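PDB 5V8C: transcriptional regulator from Actinomyces oris, which acts as a LytR-Cps2A-Psr family phosphotransferase that mediates glycosylation of a cell wall-anchored surface protein. Local coordinates for residues 84-89 against 99-104; 49-54 against 70-75; 128-133 against 201-206. All coordinates share one frame; numbering follows the deposited sequence.

Interaction 1: residues 84-89 against 99-104. With PO4 (phosphate ion), chain C.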
ATOM      1  N   ASP A  84     -12.786 -13.519   3.627  1.00 93.63           N
ATOM      2  CA  ASP A  84     -13.059 -12.100   3.410  1.00 91.01           C
ATOM      3  C   ASP A  84     -12.084 -11.557   2.384  1.00 92.97           C
ATOM      4  O   ASP A  84     -10.961 -12.055   2.275  1.00 92.35           O
ATOM      5  CB  ASP A  84     -12.885 -11.280   4.708  1.00 93.32           C
ATOM      6  CG  ASP A  84     -13.774 -11.610   5.904  1.00121.21           C
ATOM      7  OD1 ASP A  84     -14.769 -12.363   5.728  1.00126.32           O
ATOM      8  OD2 ASP A  84     -13.501 -11.080   7.012  1.00129.70           O
ATOM      9  N   ARG A  85     -12.476 -10.485   1.677  1.00 88.04           N
ATOM     10  CA  ARG A  85     -11.561  -9.803   0.775  1.00 84.75           C
ATOM     11  C   ARG A  85     -10.719  -8.854   1.621  1.00 87.61           C
ATOM     12  O   ARG A  85     -11.218  -8.309   2.614  1.00 87.36           O
ATOM     13  CB  ARG A  85     -12.311  -9.016  -0.304  1.00 80.74           C
ATOM     14  CG  ARG A  85     -12.937  -9.879  -1.388  1.00 84.49           C
ATOM     15  CD  ARG A  85     -13.542  -9.028  -2.495  1.00 81.73           C
ATOM     16  NE  ARG A  85     -14.394  -7.972  -1.951  1.00 88.32           N
ATOM     17  CZ  ARG A  85     -14.420  -6.726  -2.404  1.00104.84           C
ATOM     18  NH1 ARG A  85     -13.675  -6.375  -3.445  1.00 89.29           N
ATOM     19  NH2 ARG A  85     -15.211  -5.824  -1.837  1.00 98.03           N
ATOM     20  N   LEU A  86      -9.447  -8.659   1.232  1.00 82.73           N
ATOM     21  CA  LEU A  86      -8.499  -7.791   1.924  1.00 82.09           C
ATOM     22  C   LEU A  86      -9.085  -6.408   2.268  1.00 85.52           C
ATOM     23  O   LEU A  86      -8.911  -5.926   3.384  1.00 85.78           O
ATOM     24  CB  LEU A  86      -7.224  -7.642   1.080  1.00 80.58           C
ATOM     25  CG  LEU A  86      -5.968  -8.328   1.596  1.00 86.03           C
ATOM     26  CD1 LEU A  86      -6.109  -9.827   1.547  1.00 89.34           C
ATOM     27  CD2 LEU A  86      -4.777  -7.936   0.767  1.00 84.05           C
ATOM     28  N   ALA A  87      -9.810  -5.798   1.329  1.00 81.46           N
ATOM     29  CA  ALA A  87     -10.416  -4.481   1.524  1.00 81.51           C
ATOM     30  C   ALA A  87     -11.500  -4.490   2.611  1.00 86.19           C
ATOM     31  O   ALA A  87     -11.666  -3.510   3.338  1.00 85.22           O
ATOM     32  CB  ALA A  87     -11.002  -3.987   0.207  1.00 81.33           C
ATOM     33  N   THR A  88     -12.217  -5.605   2.715  1.00 84.18           N
ATOM     34  CA  THR A  88     -13.336  -5.794   3.621  1.00 85.93           C
ATOM     35  C   THR A  88     -12.868  -6.087   5.055  1.00 90.60           C
ATOM     36  O   THR A  88     -13.558  -5.702   5.996  1.00 91.93           O
ATOM     37  CB  THR A  88     -14.288  -6.829   3.007  1.00 89.95           C
ATOM     38  OG1 THR A  88     -15.311  -6.106   2.340  1.00 89.56           O
ATOM     39  CG2 THR A  88     -14.893  -7.795   4.020  1.00 88.13           C
ATOM     40  N   THR A  89     -11.681  -6.697   5.227  1.00 86.10           N
ATOM     41  CA  THR A  89     -11.126  -6.982   6.559  1.00 86.67           C
ATOM     42  C   THR A  89     -10.941  -5.721   7.434  1.00 90.37           C
ATOM     43  O   THR A  89     -10.901  -5.839   8.657  1.00 92.82           O
ATOM     44  CB  THR A  89      -9.822  -7.786   6.461  1.00 84.72           C
ATOM     45  OG1 THR A  89      -8.819  -6.960   5.875  1.00 78.53           O
ATOM     46  CG2 THR A  89      -9.978  -9.085   5.677  1.00 80.89           C
ATOM     47  N   ASN A  99      -4.942  -9.472  11.850  1.00 86.98           N
ATOM     48  CA  ASN A  99      -5.239 -10.868  12.124  1.00 89.21           C
ATOM     49  C   ASN A  99      -5.482 -11.683  10.853  1.00 93.01           C
ATOM     50  O   ASN A  99      -4.936 -12.777  10.733  1.00 93.12           O
ATOM     51  CB  ASN A  99      -6.406 -10.986  13.101  1.00 93.29           C
ATOM     52  CG  ASN A  99      -6.084 -10.531  14.509  1.00103.38           C
ATOM     53  OD1 ASN A  99      -4.937 -10.241  14.861  1.00 98.12           O
ATOM     54  ND2 ASN A  99      -7.099 -10.446  15.348  1.00 91.99           N
ATOM     55  N   ALA A 100      -6.259 -11.139   9.893  1.00 89.14           N
ATOM     56  CA  ALA A 100      -6.562 -11.790   8.616  1.00 88.61           C
ATOM     57  C   ALA A 100      -5.300 -12.113   7.810  1.00 92.13           C
ATOM     58  O   ALA A 100      -5.140 -13.250   7.372  1.00 92.38           O
ATOM     59  CB  ALA A 100      -7.509 -10.931   7.791  1.00 87.66           C
ATOM     60  N   LEU A 101      -4.382 -11.137   7.662  1.00 88.70           N
ATOM     61  CA  LEU A 101      -3.118 -11.326   6.941  1.00 88.35           C
ATOM     62  C   LEU A 101      -2.272 -12.465   7.509  1.00 97.76           C
ATOM     63  O   LEU A 101      -1.643 -13.210   6.752  1.00 97.33           O
ATOM     64  CB  LEU A 101      -2.320 -10.024   6.895  1.00 85.86           C
ATOM     65  CG  LEU A 101      -2.872  -8.980   5.939  1.00 88.53           C
ATOM     66  CD1 LEU A 101      -2.051  -7.740   5.982  1.00 86.25           C
ATOM     67  CD2 LEU A 101      -2.957  -9.519   4.507  1.00 89.45           C
ATOM     68  N   CYS A 102      -2.310 -12.628   8.838  1.00 97.98           N
ATOM     69  CA  CYS A 102      -1.632 -13.706   9.542  1.00100.66           C
ATOM     70  C   CYS A 102      -2.276 -15.077   9.249  1.00103.74           C
ATOM     71  O   CYS A 102      -1.599 -15.983   8.764  1.00104.10           O
ATOM     72  CB  CYS A 102      -1.599 -13.412  11.037  1.00103.50           C
ATOM     73  SG  CYS A 102      -0.903 -14.751  12.035  1.00111.43           S
ATOM     74  N   THR A 103      -3.568 -15.237   9.557  1.00 99.66           N
ATOM     75  CA  THR A 103      -4.242 -16.520   9.365  1.00102.04           C
ATOM     76  C   THR A 103      -4.429 -16.901   7.882  1.00106.54           C
ATOM     77  O   THR A 103      -4.611 -18.079   7.580  1.00109.51           O
ATOM     78  CB  THR A 103      -5.574 -16.590  10.141  1.00109.58           C
ATOM     79  OG1 THR A 103      -6.590 -15.910   9.417  1.00112.78           O
ATOM     80  CG2 THR A 103      -5.481 -16.033  11.540  1.00104.71           C
ATOM     81  N   GLY A 104      -4.392 -15.913   6.989  1.00 99.73           N
ATOM     82  CA  GLY A 104      -4.616 -16.116   5.563  1.00 98.19           C
ATOM     83  C   GLY A 104      -3.383 -16.141   4.683  1.00100.63           C
ATOM     84  O   GLY A 104      -3.354 -16.861   3.683  1.00101.46           O
TER
HETATM   85  P   PO4 C 402     -16.204  -2.036  -4.263  1.00188.50           P
HETATM   86  O1  PO4 C 402     -17.773  -2.216  -4.003  1.00188.45           O
HETATM   87  O2  PO4 C 402     -15.492  -3.464  -4.142  1.00188.51           O
HETATM   88  O3  PO4 C 402     -15.593  -1.048  -3.161  1.00188.35           O
HETATM   89  O4  PO4 C 402     -15.970  -1.445  -5.680  1.00188.27           O
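T89 and A100 meet through their methyl groups where residues 84-89, the end of strand 83-85 and the turn after it, lie against helix 94-105. From CB of T89, which is 4.1 Å from CB of A100, the side chain splits into an apolar and a polar branch. CG2 continues toward the helix and rests on CB of A100 at 3.7 Å. OG1 is set between the backbone N and the carbonyl carbon (chi1 68°) and turns back into its own segment, where it hydrogen-bonds to O of L86 at 2.7 Å, 26° off the carbonyl plane. The same hydroxyl also pairs with OG1 of T97, and together the two bonds fix the rotation that presents the methyl to A100. Backbone bonds within the segment tighten the turn: O of R85 accepts from N of T88 and, at 3.1 Å, from N of T89. A second apolar point lies alongside, with CD1 of L86 4.3 Å from CD2 of L101; both leucines also pack on L70 of strand 65-70, so the two touching ends belong to a larger buried cluster. R85 faces elsewhere. Its chain, bent at chi3 (-49°), carries the guanidinium to a phosphate ion, probably from the crystallisation liquor, with O2 near the plane at its edge and a weak, 3.3 Å bond from NH2. C102 of the helix is tied to C288 by a disulfide. In this part of the LytR-Cps2A-Psr fold, the turn after strand 83-85 packs on helix 94-105 through small and branched apolar side chains.

Interaction 2: residues 49-54 against 70-75. With PO4 (phosphate ion), chain C.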
ATOM      1  N   GLY A  49     -16.659   1.349  10.328  1.00116.90           N
ATOM      2  CA  GLY A  49     -17.058   1.226   8.934  1.00115.07           C
ATOM      3  C   GLY A  49     -16.114   1.939   7.989  1.00115.89           C
ATOM      4  O   GLY A  49     -16.315   3.115   7.676  1.00115.71           O
ATOM      5  N   SER A  50     -15.065   1.231   7.540  1.00108.90           N
ATOM      6  CA  SER A  50     -14.058   1.764   6.621  1.00105.36           C
ATOM      7  C   SER A  50     -13.409   0.633   5.811  1.00104.45           C
ATOM      8  O   SER A  50     -13.309  -0.492   6.297  1.00103.93           O
ATOM      9  CB  SER A  50     -12.999   2.554   7.386  1.00109.39           C
ATOM     10  OG  SER A  50     -12.349   3.494   6.545  1.00116.15           O
ATOM     11  N   ARG A  51     -12.982   0.929   4.574  1.00 97.55           N
ATOM     12  CA  ARG A  51     -12.368  -0.067   3.695  1.00 95.75           C
ATOM     13  C   ARG A  51     -10.904   0.251   3.422  1.00 96.27           C
ATOM     14  O   ARG A  51     -10.525   1.421   3.374  1.00 93.87           O
ATOM     15  CB  ARG A  51     -13.138  -0.175   2.370  1.00 96.33           C
ATOM     16  CG  ARG A  51     -14.427  -0.976   2.458  1.00106.58           C
ATOM     17  CD  ARG A  51     -14.830  -1.492   1.093  1.00118.81           C
ATOM     18  NE  ARG A  51     -16.182  -2.046   1.101  1.00133.72           N
ATOM     19  CZ  ARG A  51     -16.726  -2.697   0.078  1.00151.70           C
ATOM     20  NH1 ARG A  51     -16.033  -2.891  -1.038  1.00139.47           N
ATOM     21  NH2 ARG A  51     -17.962  -3.169   0.166  1.00140.52           N
ATOM     22  N   ALA A  52     -10.082  -0.791   3.228  1.00 92.52           N
ATOM     23  CA  ALA A  52      -8.659  -0.624   2.931  1.00 90.23           C
ATOM     24  C   ALA A  52      -8.454  -0.602   1.415  1.00 92.65           C
ATOM     25  O   ALA A  52      -8.641  -1.622   0.751  1.00 93.52           O
ATOM     26  CB  ALA A  52      -7.857  -1.752   3.560  1.00 91.53           C
ATOM     27  N   ASP A  53      -8.145   0.574   0.860  1.00 86.78           N
ATOM     28  CA  ASP A  53      -7.917   0.740  -0.572  1.00 85.50           C
ATOM     29  C   ASP A  53      -6.515   0.282  -0.946  1.00 87.27           C
ATOM     30  O   ASP A  53      -6.324  -0.304  -2.011  1.00 86.87           O
ATOM     31  CB  ASP A  53      -8.132   2.207  -0.990  1.00 87.23           C
ATOM     32  CG  ASP A  53      -9.580   2.663  -0.970  1.00105.16           C
ATOM     33  OD1 ASP A  53     -10.474   1.807  -0.759  1.00108.90           O
ATOM     34  OD2 ASP A  53      -9.826   3.872  -1.182  1.00112.23           O
ATOM     35  N   VAL A  54      -5.541   0.526  -0.054  1.00 81.93           N
ATOM     36  CA  VAL A  54      -4.135   0.175  -0.261  1.00 80.44           C
ATOM     37  C   VAL A  54      -3.634  -0.683   0.901  1.00 82.83           C
ATOM     38  O   VAL A  54      -3.846  -0.334   2.062  1.00 84.87           O
ATOM     39  CB  VAL A  54      -3.277   1.453  -0.435  1.00 83.97           C
ATOM     40  CG1 VAL A  54      -1.792   1.117  -0.538  1.00 83.79           C
ATOM     41  CG2 VAL A  54      -3.732   2.257  -1.652  1.00 83.40           C
ATOM     42  N   LEU A  70      -0.270  -5.737  -1.896  1.00 74.27           N
ATOM     43  CA  LEU A  70      -1.297  -6.774  -1.804  1.00 75.94           C
ATOM     44  C   LEU A  70      -2.604  -6.275  -2.413  1.00 78.42           C
ATOM     45  O   LEU A  70      -3.153  -5.284  -1.926  1.00 76.85           O
ATOM     46  CB  LEU A  70      -1.510  -7.205  -0.348  1.00 77.74           C
ATOM     47  CG  LEU A  70      -0.310  -7.824   0.374  1.00 85.31           C
ATOM     48  CD1 LEU A  70      -0.592  -7.979   1.860  1.00 87.51           C
ATOM     49  CD2 LEU A  70       0.083  -9.163  -0.229  1.00 87.40           C
ATOM     50  N   PRO A  71      -3.100  -6.919  -3.498  1.00 75.29           N
ATOM     51  CA  PRO A  71      -4.349  -6.451  -4.129  1.00 74.35           C
ATOM     52  C   PRO A  71      -5.555  -6.499  -3.184  1.00 80.01           C
ATOM     53  O   PRO A  71      -5.758  -7.500  -2.504  1.00 80.75           O
ATOM     54  CB  PRO A  71      -4.507  -7.382  -5.335  1.00 76.04           C
ATOM     55  CG  PRO A  71      -3.725  -8.588  -4.999  1.00 81.66           C
ATOM     56  CD  PRO A  71      -2.562  -8.105  -4.193  1.00 77.57           C
ATOM     57  N   ARG A  72      -6.312  -5.387  -3.102  1.00 76.22           N
ATOM     58  CA  ARG A  72      -7.459  -5.210  -2.200  1.00 77.63           C
ATOM     59  C   ARG A  72      -8.601  -6.222  -2.415  1.00 84.29           C
ATOM     60  O   ARG A  72      -9.291  -6.587  -1.462  1.00 84.02           O
ATOM     61  CB  ARG A  72      -7.987  -3.761  -2.277  1.00 76.78           C
ATOM     62  CG  ARG A  72      -8.577  -3.372  -3.646  1.00 80.67           C
ATOM     63  CD  ARG A  72      -9.143  -1.957  -3.716  1.00 85.72           C
ATOM     64  NE  ARG A  72     -10.231  -1.723  -2.759  1.00102.87           N
ATOM     65  CZ  ARG A  72     -11.494  -2.099  -2.943  1.00121.44           C
ATOM     66  NH1 ARG A  72     -11.842  -2.769  -4.035  1.00109.66           N
ATOM     67  NH2 ARG A  72     -12.415  -1.819  -2.030  1.00111.39           N
ATOM     68  N   ASP A  73      -8.796  -6.656  -3.669  1.00 82.05           N
ATOM     69  CA  ASP A  73      -9.853  -7.590  -4.064  1.00 82.88           C
ATOM     70  C   ASP A  73      -9.493  -9.038  -3.746  1.00 85.29           C
ATOM     71  O   ASP A  73     -10.359  -9.902  -3.808  1.00 84.41           O
ATOM     72  CB  ASP A  73     -10.222  -7.410  -5.552  1.00 84.78           C
ATOM     73  CG  ASP A  73      -9.036  -7.319  -6.505  1.00103.38           C
ATOM     74  OD1 ASP A  73      -8.249  -6.346  -6.389  1.00104.00           O
ATOM     75  OD2 ASP A  73      -8.932  -8.182  -7.413  1.00111.86           O
ATOM     76  N   LEU A  74      -8.230  -9.295  -3.351  1.00 81.89           N
ATOM     77  CA  LEU A  74      -7.755 -10.637  -3.000  1.00 82.30           C
ATOM     78  C   LEU A  74      -8.510 -11.202  -1.781  1.00 85.58           C
ATOM     79  O   LEU A  74      -8.590 -10.550  -0.746  1.00 85.25           O
ATOM     80  CB  LEU A  74      -6.234 -10.608  -2.760  1.00 81.55           C
ATOM     81  CG  LEU A  74      -5.577 -11.872  -2.202  1.00 87.75           C
ATOM     82  CD1 LEU A  74      -5.231 -12.862  -3.315  1.00 88.65           C
ATOM     83  CD2 LEU A  74      -4.358 -11.523  -1.378  1.00 87.46           C
ATOM     84  N   THR A  75      -9.082 -12.401  -1.932  1.00 83.14           N
ATOM     85  CA  THR A  75      -9.839 -13.086  -0.883  1.00 84.60           C
ATOM     86  C   THR A  75      -8.902 -14.062  -0.170  1.00 90.28           C
ATOM     87  O   THR A  75      -8.110 -14.738  -0.827  1.00 90.37           O
ATOM     88  CB  THR A  75     -11.063 -13.780  -1.494  1.00 90.87           C
ATOM     89  OG1 THR A  75     -11.731 -12.869  -2.369  1.00 92.92           O
ATOM     90  CG2 THR A  75     -12.034 -14.301  -0.449  1.00 89.25           C
TER
HETATM   91  P   PO4 C 402     -16.204  -2.036  -4.263  1.00188.50           P
HETATM   92  O1  PO4 C 402     -17.773  -2.216  -4.003  1.00188.45           O
HETATM   93  O2  PO4 C 402     -15.492  -3.464  -4.142  1.00188.51           O
HETATM   94  O3  PO4 C 402     -15.593  -1.048  -3.161  1.00188.35           O
HETATM   95  O4  PO4 C 402     -15.970  -1.445  -5.680  1.00188.27           O
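The backbones of 49-54 and 70-75 come nearest at D53 and R72, whose CA atoms are 6.2 Å apart, with R72 riding on the type I turn P71-L74 and D53 sharing a classic beta bulge with V54 opposite G27. R72 gives about half of the buried surface, more than any other residue. Its aliphatic part lies over the corner of the chain, CB 3.8 Å from O of A52 and CD 3.7 Å from O of D53. A bend at chi3 (-60°) then brings the guanidinium across to that of R51, which arrives on a chain extended from CG to NE. The two groups are nearly coplanar, 11° apart, and meet edge to edge with NH1 of R51 3.9 Å from NH2 of R72. Their charges gather round the phosphate ion, probably taken from the crystallisation liquor: NH1 of R51 approaches O3 to 2.8 Å, and NH2 of R72 gives the same oxygen a weak bond of 3.5 Å. D53 runs beside R72 in the same direction, but OD1 stays 4.1 Å from NE, beyond a salt bridge, its carboxylate turned 72° from the guanidinium; it may still temper the positive charge. The contact sits at the start of strand 52-60 and just past strand 65-70, with V54 packing on T193 and M197 of helix 182-208 and R72 touching R85 of strand 83-85.

Interaction 3: residues 128-133 against 201-206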
ATOM      1  N   GLY A 128       5.294  17.943  -2.641  1.00 81.51           N
ATOM      2  CA  GLY A 128       5.184  18.740  -3.854  1.00 82.15           C
ATOM      3  C   GLY A 128       4.636  17.930  -5.014  1.00 85.08           C
ATOM      4  O   GLY A 128       4.929  18.223  -6.178  1.00 85.43           O
ATOM      5  N   GLY A 129       3.835  16.914  -4.694  1.00 78.89           N
ATOM      6  CA  GLY A 129       3.243  16.038  -5.692  1.00 77.53           C
ATOM      7  C   GLY A 129       4.183  14.943  -6.157  1.00 81.53           C
ATOM      8  O   GLY A 129       5.354  14.896  -5.766  1.00 83.49           O
ATOM      9  N   ILE A 130       3.671  14.047  -6.984  1.00 75.05           N
ATOM     10  CA  ILE A 130       4.434  12.917  -7.484  1.00 74.55           C
ATOM     11  C   ILE A 130       4.396  12.911  -8.996  1.00 80.50           C
ATOM     12  O   ILE A 130       3.382  13.298  -9.578  1.00 80.20           O
ATOM     13  CB  ILE A 130       3.913  11.573  -6.881  1.00 76.03           C
ATOM     14  CG1 ILE A 130       2.372  11.423  -7.036  1.00 75.16           C
ATOM     15  CG2 ILE A 130       4.366  11.401  -5.419  1.00 74.85           C
ATOM     16  CD1 ILE A 130       1.829  10.016  -6.819  1.00 79.32           C
ATOM     17  N   GLU A 131       5.483  12.482  -9.637  1.00 78.10           N
ATOM     18  CA  GLU A 131       5.512  12.408 -11.092  1.00 79.15           C
ATOM     19  C   GLU A 131       5.088  11.018 -11.519  1.00 84.27           C
ATOM     20  O   GLU A 131       5.725  10.031 -11.153  1.00 84.09           O
ATOM     21  CB  GLU A 131       6.898  12.762 -11.647  1.00 82.01           C
ATOM     22  N   VAL A 132       3.968  10.935 -12.232  1.00 82.16           N
ATOM     23  CA  VAL A 132       3.417   9.670 -12.689  1.00 82.66           C
ATOM     24  C   VAL A 132       3.177   9.752 -14.194  1.00 91.98           C
ATOM     25  O   VAL A 132       2.645  10.753 -14.675  1.00 93.83           O
ATOM     26  CB  VAL A 132       2.136   9.308 -11.891  1.00 85.59           C
ATOM     27  CG1 VAL A 132       1.361   8.164 -12.539  1.00 84.91           C
ATOM     28  CG2 VAL A 132       2.470   8.977 -10.439  1.00 85.04           C
ATOM     29  N   ASP A 133       3.612   8.725 -14.945  1.00 89.84           N
ATOM     30  CA  ASP A 133       3.391   8.688 -16.384  1.00 90.28           C
ATOM     31  C   ASP A 133       1.965   8.222 -16.648  1.00 90.44           C
ATOM     32  O   ASP A 133       1.508   7.247 -16.041  1.00 88.24           O
ATOM     33  CB  ASP A 133       4.413   7.776 -17.086  1.00 93.91           C
ATOM     34  CG  ASP A 133       5.851   8.263 -17.024  1.00112.87           C
ATOM     35  OD1 ASP A 133       6.108   9.420 -17.434  1.00120.55           O
ATOM     36  OD2 ASP A 133       6.732   7.465 -16.627  1.00115.90           O
ATOM     37  N   LEU A 201       8.181   6.992  -3.084  1.00 91.13           N
ATOM     38  CA  LEU A 201       9.541   6.647  -2.675  1.00 92.91           C
ATOM     39  C   LEU A 201      10.576   7.575  -3.313  1.00100.28           C
ATOM     40  O   LEU A 201      11.491   8.044  -2.630  1.00 99.46           O
ATOM     41  CB  LEU A 201       9.853   5.198  -3.053  1.00 93.34           C
ATOM     42  CG  LEU A 201       9.624   4.126  -1.990  1.00 98.04           C
ATOM     43  CD1 LEU A 201      10.102   2.792  -2.493  1.00 98.62           C
ATOM     44  CD2 LEU A 201      10.344   4.456  -0.680  1.00100.12           C
ATOM     45  N   SER A 202      10.410   7.854  -4.618  1.00 99.88           N
ATOM     46  CA  SER A 202      11.301   8.738  -5.367  1.00102.18           C
ATOM     47  C   SER A 202      11.240  10.162  -4.823  1.00109.17           C
ATOM     48  O   SER A 202      12.290  10.729  -4.512  1.00110.27           O
ATOM     49  CB  SER A 202      10.965   8.709  -6.855  1.00106.33           C
ATOM     50  OG  SER A 202      10.945   7.377  -7.341  1.00116.71           O
ATOM     51  N   ALA A 203      10.012  10.707  -4.635  1.00106.10           N
ATOM     52  CA  ALA A 203       9.802  12.052  -4.096  1.00107.12           C
ATOM     53  C   ALA A 203      10.337  12.193  -2.664  1.00114.08           C
ATOM     54  O   ALA A 203      10.864  13.254  -2.323  1.00114.47           O
ATOM     55  CB  ALA A 203       8.329  12.424  -4.151  1.00106.98           C
ATOM     56  N   ILE A 204      10.230  11.121  -1.846  1.00111.92           N
ATOM     57  CA  ILE A 204      10.731  11.085  -0.464  1.00113.06           C
ATOM     58  C   ILE A 204      12.244  11.367  -0.407  1.00119.16           C
ATOM     59  O   ILE A 204      12.671  12.239   0.349  1.00119.30           O
ATOM     60  CB  ILE A 204      10.326   9.755   0.247  1.00115.73           C
ATOM     61  CG1 ILE A 204       8.847   9.784   0.727  1.00115.84           C
ATOM     62  CG2 ILE A 204      11.290   9.362   1.376  1.00116.28           C
ATOM     63  CD1 ILE A 204       8.528  10.599   2.029  1.00124.93           C
ATOM     64  N   GLY A 205      13.016  10.657  -1.234  1.00117.13           N
ATOM     65  CA  GLY A 205      14.463  10.821  -1.326  1.00118.56           C
ATOM     66  C   GLY A 205      14.867  12.171  -1.884  1.00124.89           C
ATOM     67  O   GLY A 205      15.822  12.783  -1.399  1.00125.48           O
ATOM     68  N   GLN A 206      14.110  12.659  -2.889  1.00122.75           N
ATOM     69  CA  GLN A 206      14.314  13.962  -3.528  1.00124.14           C
ATOM     70  C   GLN A 206      14.075  15.117  -2.544  1.00130.88           C
ATOM     71  O   GLN A 206      14.607  16.212  -2.737  1.00131.66           O
ATOM     72  CB  GLN A 206      13.417  14.108  -4.766  1.00124.75           C
ATOM     73  CG  GLN A 206      13.923  13.334  -5.979  1.00136.57           C
ATOM     74  CD  GLN A 206      13.278  13.799  -7.262  1.00156.01           C
ATOM     75  OE1 GLN A 206      13.475  14.935  -7.716  1.00151.47           O
ATOM     76  NE2 GLN A 206      12.524  12.918  -7.900  1.00147.89           N
TER
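A203 of helix 182-208 turns its methyl toward the loop at G129 and I130, and everything that passes between 128-133 and 201-206 goes through this single alanine. The apolar part is one methyl pair: CG2 of I130 lies 4.3 Å from CB of A203. In I130, CG1 sits between the backbone N and the carbonyl carbon (chi1 51°), which puts CG2 beside the backbone N, where it reaches the alanine, while the longer branch leads away from 201-206. The same isoleucine packs on V196 and A199, earlier in the helix, and on A160 of helix 157-165, so the methyl pair is the outlying end of a wider apolar patch. The contact with the backbone is equally slight. O of G129 stands 4.2 Å from CB of A203, a van der Waals approach, and no hydrogen bond joins the two segments. Polar groups find partners elsewhere: O of G129 receives a weak hydrogen bond from R154, the I130 backbone pairs with L155, and OG of S202 bonds to O of Q198 within its own helix. Regular helix bonding, such as N of Q206 to O of S202 at 3.1 Å, holds the face on which A203 stands. Two successive glycines with positive phi lie at the start of the loop. G128 (phi 79°) ends helix 117-126 in a Schellman motif, and G129 (phi 82°) follows before the chain extends at I130. With 60 Å² buried, the contact is slight and wholly van der Waals. The loop, which runs from the end of helix 117-126 to strand 133-134, meets the long helix near its C-terminal end; V132 continues the packing onto T195 and A199 of that helix and L163 of helix 157-165.

Interactions 1 and 2 are neighbours, their centres about 9 Å apart. N of L86 probably hydrogen-bonds to O of L74, and N of A87 to O of R72, both at 2.9 Å, stitching the turn of interaction 1 to that of interaction 2. They also share the phosphate: R85 from the first joins R51 and R72 from the second in an arginine-lined site, consistent with binding of the phosphate groups of a lipid-linked donor in this phosphotransferase family. Interaction 3 is on the opposite side of the chain's centre, its centre about 24 Å from that of interaction 2 and about 30 Å from that of interaction 1. Helix 182-208 links interactions 2 and 3, packing on V54 of the one and carrying A203 of the other.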